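Local coordinates for protein thermosome subunit (Methanococcoides burtonii, PDB 3AQ1) that probably binds and hydrolyses ATP to help unfolded proteins fold, as a group II chaperonin of the TCP-1 family, at residues A126-A131 with D344-V349; K152-A157 with V171-R176; L166-V171 with K321-L326; A298-E303 with Y313-Q318. All blocks are in the same frame, centred on the assembly; numbering follows the deposited sequence.

How the interactions relate
Together the four contacts lead from helices of what corresponds to the intermediate domain in related group II chaperonins to the sheet of the apical domain. Interaction 1 packs helix 121-132 on helix 332-355 and spans the other three along the chain. Interaction 3, about 14 Å away between centres, pairs strand 165-167 with strand 323-329. Interactions 2 and 3 share Val171, have centres about 10 Å apart and alternate along the chain. Interaction 4, its centre about 10 Å from that of interaction 3, is a hairpin within the span of interaction 3 and after interaction 2. The chain leaves between strands 165-167 and 169-172 and returns between strands 310-317 and 323-329, a double connection consistent with an interdomain hinge.

Interaction 1: residues A126-A131 with D344-V349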
loop_
_atom_site.group_PDB
_atom_site.type_symbol
_atom_site.label_atom_id
_atom_site.label_comp_id
_atom_site.label_asym_id
_atom_site.label_seq_id
_atom_site.Cartn_x
_atom_site.Cartn_y
_atom_site.Cartn_z
ATOM N N ALA A 126 6.027 5.080 -14.272
ATOM C CA ALA A 126 7.451 4.816 -14.252
ATOM C C ALA A 126 8.046 5.143 -12.888
ATOM O O ALA A 126 8.844 4.391 -12.343
ATOM C CB ALA A 126 8.137 5.626 -15.328
ATOM N N LEU A 127 7.650 6.282 -12.348
ATOM C CA LEU A 127 8.179 6.739 -11.083
ATOM C C LEU A 127 7.737 5.788 -9.974
ATOM O O LEU A 127 8.550 5.383 -9.147
ATOM C CB LEU A 127 7.719 8.176 -10.813
ATOM C CG LEU A 127 8.226 8.857 -9.557
ATOM C CD1 LEU A 127 9.718 8.653 -9.471
ATOM C CD2 LEU A 127 7.875 10.329 -9.598
ATOM N N THR A 128 6.453 5.425 -9.969
ATOM C CA THR A 128 5.943 4.457 -9.006
ATOM C C THR A 128 6.748 3.156 -8.994
ATOM O O THR A 128 7.132 2.659 -7.937
ATOM C CB THR A 128 4.509 4.056 -9.310
ATOM O OG1 THR A 128 3.664 5.204 -9.245
ATOM C CG2 THR A 128 4.055 3.051 -8.286
ATOM N N VAL A 129 6.984 2.606 -10.180
ATOM C CA VAL A 129 7.618 1.305 -10.320
ATOM C C VAL A 129 9.093 1.335 -9.883
ATOM O O VAL A 129 9.593 0.407 -9.244
ATOM C CB VAL A 129 7.431 0.760 -11.765
ATOM C CG1 VAL A 129 8.317 -0.444 -12.036
ATOM C CG2 VAL A 129 5.978 0.390 -12.000
ATOM N N LYS A 130 9.771 2.427 -10.203
ATOM C CA LYS A 130 11.169 2.604 -9.852
ATOM C C LYS A 130 11.370 2.782 -8.340
ATOM O O LYS A 130 12.384 2.364 -7.790
ATOM C CB LYS A 130 11.712 3.799 -10.616
ATOM C CG LYS A 130 13.129 4.173 -10.305
ATOM C CD LYS A 130 13.594 5.245 -11.273
ATOM C CE LYS A 130 14.994 5.740 -10.953
ATOM N NZ LYS A 130 15.356 6.894 -11.836
ATOM N N ALA A 131 10.400 3.411 -7.683
ATOM C CA ALA A 131 10.427 3.615 -6.242
ATOM C C ALA A 131 10.139 2.301 -5.530
ATOM O O ALA A 131 10.908 1.868 -4.668
ATOM C CB ALA A 131 9.398 4.666 -5.843
ATOM N N ASP A 344 -1.506 6.091 -4.096
ATOM C CA ASP A 344 -2.315 4.942 -4.469
ATOM C C ASP A 344 -1.536 3.941 -5.303
ATOM O O ASP A 344 -1.547 2.746 -5.010
ATOM C CB ASP A 344 -3.575 5.372 -5.208
ATOM C CG ASP A 344 -4.572 6.033 -4.304
ATOM O OD1 ASP A 344 -4.535 5.761 -3.088
ATOM O OD2 ASP A 344 -5.386 6.832 -4.813
ATOM N N ALA A 345 -0.858 4.427 -6.338
ATOM C CA ALA A 345 -0.122 3.535 -7.226
ATOM C C ALA A 345 0.962 2.755 -6.486
ATOM O O ALA A 345 1.132 1.562 -6.719
ATOM C CB ALA A 345 0.463 4.295 -8.391
ATOM N N LEU A 346 1.696 3.432 -5.603
ATOM C CA LEU A 346 2.734 2.779 -4.813
ATOM C C LEU A 346 2.147 1.568 -4.086
ATOM O O LEU A 346 2.671 0.465 -4.193
ATOM C CB LEU A 346 3.384 3.756 -3.817
ATOM C CG LEU A 346 4.365 4.788 -4.386
ATOM C CD1 LEU A 346 4.591 5.944 -3.436
ATOM C CD2 LEU A 346 5.673 4.164 -4.791
ATOM N N HIS A 347 1.042 1.780 -3.380
ATOM C CA HIS A 347 0.352 0.718 -2.642
ATOM C C HIS A 347 -0.111 -0.447 -3.506
ATOM O O HIS A 347 0.185 -1.599 -3.189
ATOM C CB HIS A 347 -0.823 1.289 -1.845
ATOM C CG HIS A 347 -0.402 2.002 -0.595
ATOM N ND1 HIS A 347 -0.378 1.389 0.640
ATOM C CD2 HIS A 347 0.035 3.269 -0.392
ATOM C CE1 HIS A 347 0.039 2.253 1.549
ATOM N NE2 HIS A 347 0.298 3.401 0.948
ATOM N N VAL A 348 -0.831 -0.154 -4.587
ATOM C CA VAL A 348 -1.309 -1.204 -5.484
ATOM C C VAL A 348 -0.144 -2.050 -5.993
ATOM O O VAL A 348 -0.179 -3.277 -5.942
ATOM C CB VAL A 348 -2.105 -0.647 -6.693
ATOM C CG1 VAL A 348 -2.686 -1.788 -7.488
ATOM C CG2 VAL A 348 -3.217 0.261 -6.222
ATOM N N VAL A 349 0.891 -1.398 -6.486
ATOM C CA VAL A 349 2.066 -2.128 -6.943
ATOM C C VAL A 349 2.745 -2.935 -5.815
ATOM O O VAL A 349 3.127 -4.096 -6.007
ATOM C CB VAL A 349 3.049 -1.188 -7.624
ATOM C CG1 VAL A 349 4.276 -1.960 -8.110
ATOM C CG2 VAL A 349 2.350 -0.494 -8.774
#
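Thr128 OG1 is hydrogen-bonded to Leu124 O, one turn back in its own helix, and is set against Ala345 CB at 3.4 Å, while CG2 of the same threonine lies over the backbone of Ala345 and Leu346 in helix 332-355. The bond explains how a polar side chain can sit in a buried helix interface: the hydroxyl is satisfied by its own backbone and only the methyl need seek apolar company. OG1 lies beside the backbone N (chi1 -61°), and this leaves CG2 anti to that N, directed at helix 332-355. There CG2 rests 3.6 Å from Leu346 N, with Ala345 CB beside it and Val349 CG2 4.0 Å away on the following turn. Leu346 starts off to the flank but bends back, bringing CD2 within 3.9 Å of Ala131 CB and 3.8 Å of Thr128 O. Small alanines suit both positions: Ala345 lets the threonine come up to the backbone, and Ala131 leaves room for the leucine branch. Helix 101-109 closes one flank by packing on Val129 and Val349, and Ile151 meets Ala131 and Leu346 on another. The short helical segments approach to 9.2 Å between axes and cross at -50°, consistent with ridges-into-grooves packing of residues four apart, in what corresponds to the intermediate domain of related group II chaperonins.

Interaction 2: residues K152-A157 with V171-R176; sequences KIEKRA and VIDKER
The carboxylate of Glu154 comes against Asp173 CB at 3.5 Å through OE2, its plane 60° from that of the aspartate carboxylate and the two side chains crossing at about a right angle. Glu154 OE2 also lies 4.1 Å from Asp173 OD2, a close approach of like charges. Its other oxygen, OE1, turns to Lys152 in a salt bridge of 3.3 Å to NZ. A bend at chi2 (75°) swings the glutamate CD aside from a straight chain, whereas Lys152 stays extended from one segment to the other. NZ ends on Val171 O at 2.9 Å, within the carbonyl plane and with a C=O...N angle of 157°. The same ammonium group forms a salt bridge with Asp271 of helix 269-279, and a water accepts from NZ at 2.9 Å. That water also accepts from Asp173 N at 3.0 Å and donates to Glu154 OE1, tying both segments together where an inverse gamma turn centred on Asp173 ends strand 169-172. A long, flexible lysine suits the place because no direct backbone pairing spans these segments. A methionine here would probably leave Val171 O without its donor and Glu154 and Asp271 without the positive charge they share. Lys152 probably offsets the charges of Glu154 and Asp271, although the nearness of Glu154 and Asp173 may still make one of them easier to protonate.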
loop_
_atom_site.group_PDB
_atom_site.type_symbol
_atom_site.label_atom_id
_atom_site.label_comp_id
_atom_site.label_asym_id
_atom_site.label_seq_id
_atom_site.Cartn_x
_atom_site.Cartn_y
_atom_site.Cartn_z
ATOM N N LYS A 152 8.886 7.879 1.578
ATOM C CA LYS A 152 8.349 9.167 1.967
ATOM C C LYS A 152 8.211 10.039 0.721
ATOM O O LYS A 152 9.128 10.126 -0.093
ATOM C CB LYS A 152 9.253 9.863 2.988
ATOM C CG LYS A 152 8.879 11.325 3.165
ATOM C CD LYS A 152 9.832 12.090 4.050
ATOM C CE LYS A 152 9.512 13.568 3.968
ATOM N NZ LYS A 152 9.954 14.298 5.178
ATOM N N ILE A 153 7.060 10.677 0.566
ATOM C CA ILE A 153 6.885 11.593 -0.543
ATOM C C ILE A 153 6.981 13.005 -0.023
ATOM O O ILE A 153 6.307 13.374 0.922
ATOM C CB ILE A 153 5.548 11.389 -1.271
ATOM C CG1 ILE A 153 5.359 9.909 -1.617
ATOM C CG2 ILE A 153 5.542 12.190 -2.525
ATOM C CD1 ILE A 153 4.229 9.626 -2.598
ATOM N N GLU A 154 7.870 13.776 -0.623
ATOM C CA GLU A 154 8.075 15.170 -0.256
ATOM C C GLU A 154 7.831 15.950 -1.536
ATOM O O GLU A 154 8.556 15.789 -2.526
ATOM C CB GLU A 154 9.502 15.400 0.257
ATOM C CG GLU A 154 9.816 16.843 0.607
ATOM C CD GLU A 154 9.175 17.251 1.915
ATOM O OE1 GLU A 154 8.947 16.343 2.743
ATOM O OE2 GLU A 154 8.889 18.460 2.106
ATOM N N LYS A 155 6.787 16.766 -1.546
ATOM C CA LYS A 155 6.406 17.404 -2.796
ATOM C C LYS A 155 7.110 18.736 -3.012
ATOM O O LYS A 155 7.048 19.639 -2.180
ATOM C CB LYS A 155 4.877 17.502 -2.948
ATOM C CG LYS A 155 4.156 18.152 -1.802
ATOM C CD LYS A 155 2.767 17.561 -1.598
ATOM C CE LYS A 155 2.082 18.267 -0.430
ATOM N NZ LYS A 155 0.831 17.587 -0.016
ATOM N N ARG A 156 7.812 18.821 -4.133
ATOM C CA ARG A 156 8.498 20.036 -4.527
ATOM C C ARG A 156 7.774 20.726 -5.709
ATOM O O ARG A 156 7.877 20.293 -6.864
ATOM C CB ARG A 156 9.938 19.700 -4.905
ATOM C CG ARG A 156 10.686 18.884 -3.868
ATOM C CD ARG A 156 12.062 19.488 -3.585
ATOM N NE ARG A 156 11.963 20.799 -2.943
ATOM C CZ ARG A 156 11.235 21.046 -1.854
ATOM N NH1 ARG A 156 10.533 20.076 -1.275
ATOM N NH2 ARG A 156 11.208 22.266 -1.341
ATOM N N ALA A 157 7.034 21.793 -5.423
ATOM C CA ALA A 157 6.320 22.499 -6.479
ATOM C C ALA A 157 7.306 23.095 -7.482
ATOM O O ALA A 157 8.337 23.643 -7.092
ATOM C CB ALA A 157 5.439 23.577 -5.890
ATOM N N VAL A 171 14.730 12.717 3.319
ATOM C CA VAL A 171 14.840 14.172 3.184
ATOM C C VAL A 171 13.843 14.913 4.091
ATOM O O VAL A 171 12.675 14.598 4.094
ATOM C CB VAL A 171 14.629 14.603 1.722
ATOM C CG1 VAL A 171 14.643 16.110 1.622
ATOM C CG2 VAL A 171 15.709 13.991 0.822
ATOM N N ILE A 172 14.317 15.875 4.875
ATOM C CA ILE A 172 13.490 16.592 5.853
ATOM C C ILE A 172 13.464 18.044 5.453
ATOM O O ILE A 172 14.516 18.664 5.313
ATOM C CB ILE A 172 14.110 16.588 7.290
ATOM C CG1 ILE A 172 14.422 15.183 7.766
ATOM C CG2 ILE A 172 13.192 17.284 8.298
ATOM C CD1 ILE A 172 13.259 14.276 7.658
ATOM N N ASP A 173 12.273 18.604 5.277
ATOM C CA ASP A 173 12.157 20.015 4.928
ATOM C C ASP A 173 12.399 20.903 6.153
ATOM O O ASP A 173 11.478 21.534 6.671
ATOM C CB ASP A 173 10.793 20.305 4.329
ATOM C CG ASP A 173 10.730 21.659 3.689
ATOM O OD1 ASP A 173 11.812 22.168 3.341
ATOM O OD2 ASP A 173 9.615 22.206 3.533
ATOM N N LYS A 174 13.648 20.930 6.608
ATOM C CA LYS A 174 14.064 21.719 7.764
ATOM C C LYS A 174 15.519 22.113 7.578
ATOM O O LYS A 174 16.285 21.404 6.929
ATOM C CB LYS A 174 13.876 20.924 9.054
ATOM C CG LYS A 174 12.620 21.312 9.835
ATOM C CD LYS A 174 12.787 22.678 10.490
ATOM C CE LYS A 174 11.540 23.097 11.221
ATOM N NZ LYS A 174 10.493 23.526 10.244
ATOM N N GLU A 175 15.909 23.256 8.118
ATOM C CA GLU A 175 17.294 23.657 7.967
ATOM C C GLU A 175 18.013 23.701 9.311
ATOM O O GLU A 175 17.412 23.398 10.337
ATOM C CB GLU A 175 17.418 24.950 7.136
ATOM C CG GLU A 175 16.951 26.212 7.781
ATOM C CD GLU A 175 17.023 27.393 6.821
ATOM O OE1 GLU A 175 17.908 28.270 6.997
ATOM O OE2 GLU A 175 16.188 27.439 5.887
ATOM N N ARG A 176 19.308 24.010 9.299
ATOM C CA ARG A 176 20.074 24.103 10.541
ATOM C C ARG A 176 19.473 25.209 11.383
ATOM O O ARG A 176 19.114 26.265 10.846
ATOM C CB ARG A 176 21.521 24.458 10.250
ATOM C CG ARG A 176 22.350 23.344 9.712
ATOM C CD ARG A 176 23.645 23.909 9.207
ATOM N NE ARG A 176 23.418 24.697 8.007
ATOM C CZ ARG A 176 24.291 25.561 7.504
ATOM N NH1 ARG A 176 25.445 25.758 8.115
ATOM N NH2 ARG A 176 24.009 26.233 6.395
HETATM O O HOH W 1 9.762 17.117 5.769
#

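Interaction 3: residues L166-V171 with K321-L326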
loop_
_atom_site.group_PDB
_atom_site.type_symbol
_atom_site.label_atom_id
_atom_site.label_comp_id
_atom_site.label_asym_id
_atom_site.label_seq_id
_atom_site.Cartn_x
_atom_site.Cartn_y
_atom_site.Cartn_z
ATOM N N LEU A 166 14.779 10.277 -6.851
ATOM C CA LEU A 166 14.735 9.189 -5.897
ATOM C C LEU A 166 15.961 9.283 -5.012
ATOM O O LEU A 166 17.053 8.899 -5.414
ATOM C CB LEU A 166 14.704 7.855 -6.622
ATOM C CG LEU A 166 13.602 6.932 -6.124
ATOM C CD1 LEU A 166 12.251 7.569 -6.422
ATOM C CD2 LEU A 166 13.719 5.572 -6.774
ATOM N N ILE A 167 15.785 9.817 -3.812
ATOM C CA ILE A 167 16.889 9.950 -2.873
ATOM C C ILE A 167 17.018 8.702 -2.023
ATOM O O ILE A 167 16.037 8.243 -1.446
ATOM C CB ILE A 167 16.686 11.134 -1.930
ATOM C CG1 ILE A 167 16.802 12.444 -2.709
ATOM C CG2 ILE A 167 17.669 11.064 -0.770
ATOM C CD1 ILE A 167 17.738 12.376 -3.880
ATOM N N ASP A 168 18.234 8.171 -1.936
ATOM C CA ASP A 168 18.492 6.954 -1.174
ATOM C C ASP A 168 18.798 7.285 0.260
ATOM O O ASP A 168 19.938 7.236 0.692
ATOM C CB ASP A 168 19.616 6.128 -1.802
ATOM C CG ASP A 168 19.124 5.259 -2.950
ATOM O OD1 ASP A 168 18.155 4.488 -2.746
ATOM O OD2 ASP A 168 19.701 5.351 -4.057
ATOM N N GLY A 169 17.750 7.604 0.991
ATOM C CA GLY A 169 17.827 8.002 2.374
ATOM C C GLY A 169 16.515 8.640 2.786
ATOM O O GLY A 169 15.451 8.109 2.490
ATOM N N LEU A 170 16.594 9.798 3.436
ATOM C CA LEU A 170 15.441 10.487 4.003
ATOM C C LEU A 170 15.666 11.986 3.920
ATOM O O LEU A 170 16.673 12.472 4.400
ATOM C CB LEU A 170 15.271 10.084 5.470
ATOM C CG LEU A 170 14.099 10.700 6.216
ATOM C CD1 LEU A 170 12.814 10.215 5.602
ATOM C CD2 LEU A 170 14.141 10.354 7.696
ATOM N N VAL A 171 14.730 12.717 3.319
ATOM C CA VAL A 171 14.840 14.172 3.184
ATOM C C VAL A 171 13.843 14.913 4.091
ATOM O O VAL A 171 12.675 14.598 4.094
ATOM C CB VAL A 171 14.629 14.603 1.722
ATOM C CG1 VAL A 171 14.643 16.110 1.622
ATOM C CG2 VAL A 171 15.709 13.991 0.822
ATOM N N LYS A 321 16.260 0.449 3.556
ATOM C CA LYS A 321 15.754 0.186 2.227
ATOM C C LYS A 321 15.063 1.487 1.795
ATOM O O LYS A 321 14.938 1.782 0.601
ATOM C CB LYS A 321 14.781 -0.994 2.240
ATOM C CG LYS A 321 15.443 -2.338 1.987
ATOM C CD LYS A 321 16.140 -2.345 0.638
ATOM C CE LYS A 321 16.641 -3.734 0.287
ATOM N NZ LYS A 321 17.292 -3.747 -1.050
ATOM N N ALA A 322 14.676 2.266 2.807
ATOM C CA ALA A 322 13.976 3.538 2.668
ATOM C C ALA A 322 14.495 4.521 1.614
ATOM O O ALA A 322 15.691 4.640 1.364
ATOM C CB ALA A 322 13.896 4.222 4.025
ATOM N N VAL A 323 13.557 5.236 1.015
ATOM C CA VAL A 323 13.835 6.233 -0.010
ATOM C C VAL A 323 12.834 7.374 0.108
ATOM O O VAL A 323 11.736 7.212 0.612
ATOM C CB VAL A 323 13.684 5.665 -1.439
ATOM C CG1 VAL A 323 14.262 4.284 -1.535
ATOM C CG2 VAL A 323 12.242 5.629 -1.829
ATOM N N THR A 324 13.223 8.535 -0.367
ATOM C CA THR A 324 12.314 9.654 -0.416
ATOM C C THR A 324 12.198 10.029 -1.864
ATOM O O THR A 324 13.204 10.157 -2.549
ATOM C CB THR A 324 12.876 10.853 0.358
ATOM O OG1 THR A 324 13.026 10.489 1.732
ATOM C CG2 THR A 324 11.948 12.048 0.258
ATOM N N VAL A 325 10.966 10.164 -2.333
ATOM C CA VAL A 325 10.697 10.711 -3.649
ATOM C C VAL A 325 10.530 12.213 -3.492
ATOM O O VAL A 325 9.580 12.658 -2.851
ATOM C CB VAL A 325 9.368 10.184 -4.230
ATOM C CG1 VAL A 325 9.134 10.791 -5.588
ATOM C CG2 VAL A 325 9.344 8.663 -4.312
ATOM N N LEU A 326 11.451 12.994 -4.046
ATOM C CA LEU A 326 11.177 14.410 -4.222
ATOM C C LEU A 326 10.330 14.545 -5.482
ATOM O O LEU A 326 10.846 14.486 -6.599
ATOM C CB LEU A 326 12.467 15.209 -4.355
ATOM C CG LEU A 326 13.407 15.107 -3.164
ATOM C CD1 LEU A 326 14.631 15.957 -3.394
ATOM C CD2 LEU A 326 12.676 15.541 -1.909
#
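A short antiparallel ladder joins strand 165-167 to strand 323-329, at the edge of the three-stranded sheet, where the chain turns off towards what is probably the apical domain. Ile167 and Thr324 form its hydrogen-bonded pair, Ile167 N to Thr324 O at 2.9 Å and Thr324 N to Ile167 O at 3.0 Å. On the face of Leu166 and Val325, CD1 of the leucine meets CG2 of the valine at 3.8 Å. An inverse gamma turn at Asp168 then bends the chain, and Gly169 takes backbone angles (phi 165°, psi -132°) that residues with a side chain rarely adopt. Strand 169-171 consequently passes over strand 323-326 at 43°. Thr324 fills the crossing: OG1, beside its own backbone N, accepts from Val171 N at 3.2 Å and gives a weak bond to Gly169 O at 3.5 Å. Its CG2 packs on Val171 CB at 4.0 Å, while Leu326 CD2 lies 4.1 Å from Val171 CG1. A valine here would probably leave Val171 N without its acceptor and loosen the hold on the turned strand. The threonine thus combines a two-way hydroxyl with a methyl, holding polar backbone and apolar branches together in a buried crossing.

Interaction 4: residues A298-E303 with Y313-Q318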
loop_
_atom_site.group_PDB
_atom_site.type_symbol
_atom_site.label_atom_id
_atom_site.label_comp_id
_atom_site.label_asym_id
_atom_site.label_seq_id
_atom_site.Cartn_x
_atom_site.Cartn_y
_atom_site.Cartn_z
ATOM N N ALA A 298 24.075 7.504 10.476
ATOM C CA ALA A 298 23.822 7.699 9.063
ATOM C C ALA A 298 25.121 8.039 8.357
ATOM O O ALA A 298 25.919 8.793 8.872
ATOM C CB ALA A 298 22.819 8.836 8.868
ATOM N N GLY A 299 25.325 7.511 7.162
ATOM C CA GLY A 299 26.498 7.866 6.390
ATOM C C GLY A 299 26.747 9.364 6.320
ATOM O O GLY A 299 27.890 9.829 6.447
ATOM N N LEU A 300 25.682 10.130 6.113
ATOM C CA LEU A 300 25.830 11.553 5.851
ATOM C C LEU A 300 24.581 12.351 6.222
ATOM O O LEU A 300 23.465 11.958 5.930
ATOM C CB LEU A 300 26.179 11.781 4.369
ATOM C CG LEU A 300 26.317 13.210 3.831
ATOM C CD1 LEU A 300 27.439 13.951 4.523
ATOM C CD2 LEU A 300 26.537 13.204 2.326
ATOM N N VAL A 301 24.790 13.481 6.874
ATOM C CA VAL A 301 23.739 14.441 7.094
ATOM C C VAL A 301 24.229 15.786 6.587
ATOM O O VAL A 301 25.265 16.260 7.027
ATOM C CB VAL A 301 23.380 14.543 8.567
ATOM C CG1 VAL A 301 22.535 15.795 8.813
ATOM C CG2 VAL A 301 22.649 13.282 8.999
ATOM N N GLU A 302 23.509 16.382 5.637
ATOM C CA GLU A 302 23.893 17.696 5.113
ATOM C C GLU A 302 22.712 18.539 4.674
ATOM O O GLU A 302 21.651 18.021 4.349
ATOM C CB GLU A 302 24.876 17.575 3.954
ATOM C CG GLU A 302 24.302 16.992 2.708
ATOM C CD GLU A 302 25.216 17.176 1.511
ATOM O OE1 GLU A 302 26.006 18.147 1.504
ATOM O OE2 GLU A 302 25.125 16.361 0.565
ATOM N N GLU A 303 22.915 19.847 4.700
ATOM C CA GLU A 303 21.939 20.814 4.226
ATOM C C GLU A 303 22.257 21.127 2.772
ATOM O O GLU A 303 23.325 21.663 2.469
ATOM C CB GLU A 303 22.037 22.086 5.065
ATOM C CG GLU A 303 20.902 23.067 4.891
ATOM C CD GLU A 303 21.106 24.316 5.747
ATOM O OE1 GLU A 303 20.790 24.246 6.955
ATOM O OE2 GLU A 303 21.584 25.356 5.225
ATOM N N TYR A 313 19.247 16.566 4.116
ATOM C CA TYR A 313 19.387 15.212 3.565
ATOM C C TYR A 313 20.117 14.238 4.532
ATOM O O TYR A 313 21.216 14.517 5.002
ATOM C CB TYR A 313 20.138 15.257 2.229
ATOM C CG TYR A 313 19.401 15.909 1.078
ATOM C CD1 TYR A 313 19.027 15.170 -0.042
ATOM C CD2 TYR A 313 19.097 17.266 1.094
ATOM C CE1 TYR A 313 18.364 15.758 -1.095
ATOM C CE2 TYR A 313 18.424 17.863 0.035
ATOM C CZ TYR A 313 18.068 17.107 -1.051
ATOM O OH TYR A 313 17.406 17.698 -2.100
ATOM N N VAL A 314 19.493 13.101 4.816
ATOM C CA VAL A 314 20.090 12.050 5.631
ATOM C C VAL A 314 20.266 10.787 4.776
ATOM O O VAL A 314 19.349 10.005 4.632
ATOM C CB VAL A 314 19.197 11.734 6.842
ATOM C CG1 VAL A 314 19.833 10.699 7.712
ATOM C CG2 VAL A 314 18.932 12.994 7.635
ATOM N N THR A 315 21.448 10.609 4.193
ATOM C CA THR A 315 21.716 9.494 3.283
ATOM C C THR A 315 22.705 8.470 3.860
ATOM O O THR A 315 23.350 8.704 4.882
ATOM C CB THR A 315 22.286 9.993 1.947
ATOM O OG1 THR A 315 23.511 10.684 2.183
ATOM C CG2 THR A 315 21.338 10.949 1.297
ATOM N N GLY A 316 22.825 7.335 3.186
ATOM C CA GLY A 316 23.692 6.261 3.641
ATOM C C GLY A 316 23.278 5.664 4.968
ATOM O O GLY A 316 24.121 5.153 5.682
ATOM N N CYS A 317 21.989 5.726 5.296
ATOM C CA CYS A 317 21.514 5.373 6.637
ATOM C C CYS A 317 21.698 3.910 6.969
ATOM O O CYS A 317 21.744 3.058 6.075
ATOM C CB CYS A 317 20.048 5.746 6.842
ATOM S SG CYS A 317 19.733 7.466 7.167
ATOM N N GLN A 318 21.796 3.664 8.278
ATOM C CA GLN A 318 22.040 2.364 8.896
ATOM C C GLN A 318 21.297 1.214 8.208
ATOM O O GLN A 318 21.848 0.535 7.331
ATOM C CB GLN A 318 21.671 2.455 10.388
ATOM C CG GLN A 318 21.851 1.166 11.191
ATOM C CD GLN A 318 21.778 1.378 12.707
ATOM O OE1 GLN A 318 21.848 2.508 13.199
ATOM N NE2 GLN A 318 21.654 0.281 13.451
#
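Ala298 rests its single methyl over the junction of two larger groups of the partner strand, CB lying 3.7 Å from Val314 CG1 and 3.8 Å from Cys317 SG. On the same face Val301 CG2 nestles against both methyls of Val314, 4.0 Å from each, the two valines side by side. This apolar surface is backed by helix 269-279 through Leu275 and Val278. The reverse face carries Leu300 alongside Thr315, whose OG1, in the crowded position between backbone N and carbonyl carbon (chi1 60°), sits 3.6 Å from Leu300 CB. Further along, Glu302 O approaches the edge of the Tyr313 ring and accepts from Tyr313 N at 2.8 Å. Glycines suit the far end: a CB on either Gly299 or Gly316 would press on the CA of the other, and the positive phi of Gly316 (64°) comes easily to a residue without CB. Gly299 N reaches Gly316 O at 3.0 Å from above the carbonyl plane, while Leu300 N bonds to Thr315 O. Gly299 and Leu300 both face the single residue Thr315, a classic beta bulge in the antiparallel hairpin of strands 300-305 and 310-317, in the sheet that probably corresponds to a chaperonin apical domain.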